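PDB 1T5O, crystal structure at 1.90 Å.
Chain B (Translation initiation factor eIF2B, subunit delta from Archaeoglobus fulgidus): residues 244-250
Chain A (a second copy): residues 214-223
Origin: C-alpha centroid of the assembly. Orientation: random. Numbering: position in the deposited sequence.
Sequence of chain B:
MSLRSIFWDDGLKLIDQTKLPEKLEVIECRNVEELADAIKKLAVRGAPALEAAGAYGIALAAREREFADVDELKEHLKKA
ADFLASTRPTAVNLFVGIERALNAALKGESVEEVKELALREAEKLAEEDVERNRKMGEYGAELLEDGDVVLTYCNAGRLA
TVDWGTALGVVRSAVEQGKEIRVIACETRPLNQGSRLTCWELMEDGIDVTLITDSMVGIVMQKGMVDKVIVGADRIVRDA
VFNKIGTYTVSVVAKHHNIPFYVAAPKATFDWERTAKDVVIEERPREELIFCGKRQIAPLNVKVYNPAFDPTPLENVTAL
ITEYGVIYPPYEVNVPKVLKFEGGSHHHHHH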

# COMPACT_ATOMS: atom_id res chain seq x y z
N LYS B 244 0.46 12.79 -5.11
CA LYS B 244 0.58 11.35 -5.31
C LYS B 244 -0.64 10.58 -4.79
O LYS B 244 -1.08 10.77 -3.66
CB LYS B 244 1.85 10.83 -4.64
CG LYS B 244 2.08 9.33 -4.90
CD LYS B 244 2.15 9.00 -6.41
CE LYS B 244 3.24 9.78 -7.14
NZ LYS B 244 3.13 9.49 -8.63
N ILE B 245 -1.16 9.70 -5.64
CA ILE B 245 -2.33 8.88 -5.33
C ILE B 245 -2.16 8.28 -3.93
O ILE B 245 -1.10 7.75 -3.59
CB ILE B 245 -2.50 7.74 -6.38
CG1 ILE B 245 -3.70 6.86 -6.06
CG2 ILE B 245 -1.21 6.87 -6.44
CD1 ILE B 245 -5.08 7.56 -6.26
N GLY B 246 -3.23 8.37 -3.13
CA GLY B 246 -3.18 7.86 -1.77
C GLY B 246 -3.22 9.04 -0.80
O GLY B 246 -3.61 8.90 0.35
N THR B 247 -2.82 10.21 -1.27
CA THR B 247 -2.82 11.38 -0.39
C THR B 247 -4.22 11.69 0.16
O THR B 247 -4.36 11.96 1.36
CB THR B 247 -2.24 12.60 -1.13
OG1 THR B 247 -0.88 12.33 -1.48
CG2 THR B 247 -2.29 13.86 -0.25
N TYR B 248 -5.24 11.64 -0.70
CA TYR B 248 -6.63 11.89 -0.27
C TYR B 248 -7.06 10.95 0.88
O TYR B 248 -7.70 11.38 1.84
CB TYR B 248 -7.59 11.75 -1.45
CG TYR B 248 -9.05 11.70 -1.04
CD1 TYR B 248 -9.83 10.56 -1.27
CD2 TYR B 248 -9.64 12.78 -0.38
CE1 TYR B 248 -11.16 10.49 -0.84
CE2 TYR B 248 -10.97 12.72 0.07
CZ TYR B 248 -11.72 11.58 -0.16
OH TYR B 248 -13.01 11.53 0.31
N THR B 249 -6.73 9.67 0.77
CA THR B 249 -7.06 8.70 1.81
C THR B 249 -6.45 9.13 3.16
O THR B 249 -7.11 9.08 4.21
CB THR B 249 -6.51 7.32 1.41
OG1 THR B 249 -7.10 6.96 0.16
CG2 THR B 249 -6.81 6.24 2.48
N VAL B 250 -5.18 9.54 3.15
CA VAL B 250 -4.55 9.99 4.39
C VAL B 250 -5.34 11.17 4.95
O VAL B 250 -5.59 11.22 6.16
CB VAL B 250 -3.07 10.41 4.15
CG1 VAL B 250 -2.43 10.96 5.44
CG2 VAL B 250 -2.29 9.17 3.64
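Chain A (214-223) DSMVGIVMQK

Close packing between a helix start and a neighbouring chain often depends on glycine, which lets two backbones approach and leaves polar groups free to pair. The contact between two copies of the translation initiation factor eIF2B delta subunit from Archaeoglobus fulgidus is a compact example. On chain B, a type II turn from Lys B244 to Thr B247 leads into a helix with Gly B246 at its N-cap position. Chain A is helical over Val A217 to Gln A222. The two stretches advance in the same general sense, since Ser A215 lies beside Gly B246 (CA to CA 4.4 Å) and, three residues further along each chain, Gly A218 lies beside Thr B249 (CA to CA 4.7 Å). Together they bury 436 Å² of surface.

Asp A214, at the start of chain A, sets out sideways, its carboxylate is hydrogen-bonded elsewhere in the structure, and it makes no contact with the chain B stretch. Ser A215 follows with phi/psi of -65/-19°, and its CA-to-CB bond points toward chain B, bringing its CB to 3.5 Å from the CA of Gly B246. An ideal CB on that glycine would lie only 2.8 Å from the CB of Ser A215, so the bare CA makes the approach possible; the phi/psi of Gly B246, 111/-23°, independently call for glycine. The serine hydroxyl, in the p rotamer, reaches chain B through a water: Ser A215 OG donates to it at 2.9 Å, and the water donates to Ile B245 O at 2.6 Å. The serine carbonyl works directly, with Ser A215 O accepting a hydrogen bond of 2.7 Å from Thr B249 OG1.

Met A216 sets out sideways, but its side chain supplies an apolar contact, its CG lying 3.5 Å from CG1 of Ile B245. Val A217, within the helix, contributes little.

At Gly A218 the absence of a side chain matters again. An ideal CB would point toward chain B and fall 2.4 Å from OG1 of Thr B249 and 2.8 Å from CD1 of Tyr B248, a clash with both. With that space free, Gly A218 N donates a weak hydrogen bond to Thr B249 OG1, at 3.2 Å with an angle of 125°. One threonine hydroxyl thus donates a hydrogen bond to Ser A215 O and accepts a weak one from Gly A218 N. Gly A218 O meets the edge of the Tyr B248 ring, 3.3 Å from its CE1, while also accepting the helical bond from Gln A222 N at 2.9 Å.

Ile A219 places its CG2 3.7 Å from CD1 of Ile B245, so that Ile B245 packs against both Met A216 and Ile A219. Val A220 and Met A221 make no contact with the chain B stretch. One turn beyond Gly A218, Gln A222 points toward chain B and lays its amide over one face of the Tyr B248 ring, NE2 to CD2 3.7 Å. Lys A223 ends the stretch out of reach.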

# COMPACT_ATOMS: atom_id res chain seq x y z
N ASP A 214 -3.98 -0.28 -2.06
CA ASP A 214 -4.82 -0.05 -0.87
C ASP A 214 -5.17 1.42 -0.70
O ASP A 214 -6.29 1.79 -0.32
CB ASP A 214 -4.12 -0.55 0.41
CG ASP A 214 -3.62 -1.97 0.27
OD1 ASP A 214 -4.36 -2.77 -0.34
OD2 ASP A 214 -2.52 -2.29 0.77
N SER A 215 -4.19 2.27 -1.00
CA SER A 215 -4.35 3.71 -0.89
C SER A 215 -5.38 4.27 -1.87
O SER A 215 -5.89 5.39 -1.67
CB SER A 215 -3.00 4.40 -1.15
OG SER A 215 -2.71 4.33 -2.55
N MET A 216 -5.70 3.51 -2.92
CA MET A 216 -6.68 3.99 -3.91
C MET A 216 -8.11 3.85 -3.42
O MET A 216 -9.04 4.20 -4.14
CB MET A 216 -6.53 3.24 -5.25
CG MET A 216 -5.39 3.76 -6.11
SD MET A 216 -4.87 2.55 -7.36
CE MET A 216 -3.26 3.18 -7.80
N VAL A 217 -8.30 3.32 -2.22
CA VAL A 217 -9.65 3.19 -1.70
C VAL A 217 -10.31 4.58 -1.66
O VAL A 217 -11.50 4.70 -1.85
CB VAL A 217 -9.66 2.58 -0.27
CG1 VAL A 217 -11.09 2.44 0.24
CG2 VAL A 217 -9.00 1.19 -0.31
N GLY A 218 -9.52 5.62 -1.38
CA GLY A 218 -10.09 6.96 -1.33
C GLY A 218 -10.64 7.46 -2.66
O GLY A 218 -11.80 7.87 -2.75
N ILE A 219 -9.82 7.42 -3.71
CA ILE A 219 -10.30 7.91 -4.99
C ILE A 219 -11.46 7.10 -5.58
O ILE A 219 -12.39 7.69 -6.19
CB ILE A 219 -9.14 8.08 -6.01
CG1 ILE A 219 -9.59 9.00 -7.17
CG2 ILE A 219 -8.65 6.70 -6.54
CD1 ILE A 219 -8.45 9.29 -8.17
N VAL A 220 -11.45 5.78 -5.39
CA VAL A 220 -12.55 5.01 -5.98
C VAL A 220 -13.89 5.34 -5.33
O VAL A 220 -14.92 5.38 -6.01
CB VAL A 220 -12.30 3.44 -5.97
CG1 VAL A 220 -11.11 3.09 -6.89
CG2 VAL A 220 -12.04 2.90 -4.55
N MET A 221 -13.90 5.61 -4.02
CA MET A 221 -15.15 5.98 -3.38
C MET A 221 -15.50 7.40 -3.72
O MET A 221 -16.66 7.74 -3.89
CB MET A 221 -15.08 5.78 -1.87
CG MET A 221 -15.00 4.31 -1.52
SD MET A 221 -14.96 3.97 0.24
CE MET A 221 -14.55 2.22 0.26
N GLN A 222 -14.48 8.23 -3.84
CA GLN A 222 -14.65 9.62 -4.18
C GLN A 222 -15.33 9.68 -5.56
O GLN A 222 -16.20 10.52 -5.80
CB GLN A 222 -13.26 10.27 -4.19
CG GLN A 222 -13.20 11.74 -4.30
CD GLN A 222 -11.76 12.21 -4.37
OE1 GLN A 222 -10.96 11.67 -5.14
NE2 GLN A 222 -11.43 13.20 -3.57
N LYS A 223 -14.96 8.77 -6.45
CA LYS A 223 -15.55 8.74 -7.79
C LYS A 223 -16.84 7.94 -7.88
O LYS A 223 -17.39 7.80 -8.97
CB LYS A 223 -14.54 8.18 -8.81
CG LYS A 223 -13.40 9.16 -9.08
CD LYS A 223 -12.41 8.63 -10.08
CE LYS A 223 -12.05 9.74 -11.06
NZ LYS A 223 -11.60 11.02 -10.39
O HOH W 1 -0.06 5.52 -2.78
O HOH W 2 -13.89 14.16 -1.71